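PDB 3F95: beta-glucosidase from Pseudoalteromonas sp., which probably hydrolyses beta-glucosidic bonds as an exo-1,3/1,4-beta-glucanase, the chain described being its extra C-terminal beta-sandwich domain. Local coordinates for residues Arg12-Ala15 with Thr19-Leu22. Sequence-based numbering, arbitrary orientation.
Sequences RSLA and TWQL
L14 lies over one face of the W20 indole, and this single side chain accounts for nearly all of the contact between the loop residues R12-A15 and the strand residues T19-L22. Its CB points toward the strand. With CG anti to the carbonyl carbon (chi1 -72°), the branch point comes within 3.9 Å of W20 NE1, and CD2 can then lie over the five-membered ring while CD1 reaches its rim. CD1 takes the side nearer the strand backbone, 3.7 Å from W20 CD1 and 4.0 Å from T19 CA, so it sits between the edge of the indole and the main chain. CD2 approaches W20 NE1 to 3.7 Å and makes a CH-pi contact with the five-membered ring, 4.0 Å from its centroid and 21° off the normal. The benzo ring extends beyond the leucine. No hydrogen bond joins the two segments, and the association is apolar. An alanine in place of L14 would lack CG and both methyls, and would probably leave the five-membered ring of W20 without its CH-pi partner on that face and open a gap between loop and strand. F10 meets the indole edge-to-face. The contact packs the connection between strands 6-8 and 18-24 against strand 18-24, which runs between strands 29-32 and 67-73; L71 of the latter touches both L14 and W20. Consistent with a galactose-binding-like beta-sandwich, W20 lies between the two sheets, where M47 and F61 of the other sheet touch it, the F61 ring inclined at about 55°.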
loop_
_atom_site.group_PDB
_atom_site.type_symbol
_atom_site.label_atom_id
_atom_site.label_comp_id
_atom_site.label_asym_id
_atom_site.label_seq_id
_atom_site.Cartn_x
_atom_site.Cartn_y
_atom_site.Cartn_z
ATOM N N ARG A 12 -1.656 -10.023 8.348
ATOM C CA ARG A 12 -2.747 -10.988 8.352
ATOM C C ARG A 12 -4.139 -10.376 8.574
ATOM O O ARG A 12 -5.121 -10.926 8.081
ATOM C CB ARG A 12 -2.523 -12.118 9.354
ATOM C CG ARG A 12 -1.214 -12.885 9.132
ATOM C CD ARG A 12 -1.223 -14.189 9.946
ATOM N NE ARG A 12 -2.274 -15.120 9.523
ATOM C CZ ARG A 12 -2.527 -16.286 10.125
ATOM N NH1 ARG A 12 -1.785 -16.692 11.175
ATOM N NH2 ARG A 12 -3.488 -17.067 9.672
ATOM N N SER A 13 -4.209 -9.271 9.303
ATOM C CA SER A 13 -5.446 -8.515 9.495
ATOM C C SER A 13 -5.102 -7.058 9.765
ATOM O O SER A 13 -3.971 -6.743 10.153
ATOM C CB SER A 13 -6.221 -9.086 10.671
ATOM O OG SER A 13 -5.496 -8.865 11.856
ATOM N N LEU A 14 -6.069 -6.171 9.534
ATOM C CA LEU A 14 -5.908 -4.739 9.778
ATOM C C LEU A 14 -5.636 -4.514 11.251
ATOM O O LEU A 14 -6.319 -5.090 12.109
ATOM C CB LEU A 14 -7.198 -3.989 9.381
ATOM C CG LEU A 14 -7.404 -3.906 7.863
ATOM C CD1 LEU A 14 -8.840 -3.497 7.484
ATOM C CD2 LEU A 14 -6.434 -2.919 7.276
ATOM N N ALA A 15 -4.634 -3.692 11.541
ATOM C CA ALA A 15 -4.352 -3.272 12.907
ATOM C C ALA A 15 -5.505 -2.363 13.346
ATOM O O ALA A 15 -6.270 -1.860 12.516
ATOM C CB ALA A 15 -3.014 -2.519 12.955
ATOM N N THR A 19 -7.978 0.983 8.152
ATOM C CA THR A 19 -8.914 0.461 7.150
ATOM C C THR A 19 -8.278 0.509 5.794
ATOM O O THR A 19 -7.406 1.329 5.536
ATOM C CB THR A 19 -10.077 1.416 6.699
ATOM O OG1 THR A 19 -10.033 2.708 7.289
ATOM C CG2 THR A 19 -11.376 0.763 6.589
ATOM N N TRP A 20 -8.820 -0.305 4.889
ATOM C CA TRP A 20 -8.582 -0.108 3.477
ATOM C C TRP A 20 -9.603 0.944 3.002
ATOM O O TRP A 20 -10.757 1.017 3.515
ATOM C CB TRP A 20 -8.823 -1.401 2.704
ATOM C CG TRP A 20 -7.948 -2.555 3.113
ATOM C CD1 TRP A 20 -8.309 -3.639 3.825
ATOM C CD2 TRP A 20 -6.555 -2.718 2.801
ATOM N NE1 TRP A 20 -7.221 -4.477 4.017
ATOM C CE2 TRP A 20 -6.139 -3.946 3.371
ATOM C CE3 TRP A 20 -5.622 -1.937 2.107
ATOM C CZ2 TRP A 20 -4.811 -4.424 3.270
ATOM C CZ3 TRP A 20 -4.300 -2.415 1.998
ATOM C CH2 TRP A 20 -3.920 -3.645 2.571
ATOM N N GLN A 21 -9.180 1.766 2.056
ATOM C CA GLN A 21 -10.051 2.769 1.450
ATOM C C GLN A 21 -10.020 2.617 -0.058
ATOM O O GLN A 21 -8.958 2.749 -0.669
ATOM C CB GLN A 21 -9.609 4.197 1.823
ATOM C CG GLN A 21 -9.901 4.587 3.244
ATOM C CD GLN A 21 -9.873 6.098 3.500
ATOM O OE1 GLN A 21 -10.386 6.911 2.716
ATOM N NE2 GLN A 21 -9.314 6.467 4.636
ATOM N N LEU A 22 -11.184 2.390 -0.666
ATOM C CA LEU A 22 -11.270 2.222 -2.118
ATOM C C LEU A 22 -12.023 3.438 -2.675
ATOM O O LEU A 22 -13.229 3.593 -2.410
ATOM C CB LEU A 22 -12.017 0.935 -2.464
ATOM C CG LEU A 22 -11.328 -0.442 -2.291
ATOM C CD1 LEU A 22 -10.977 -0.724 -0.829
ATOM C CD2 LEU A 22 -12.212 -1.581 -2.840
#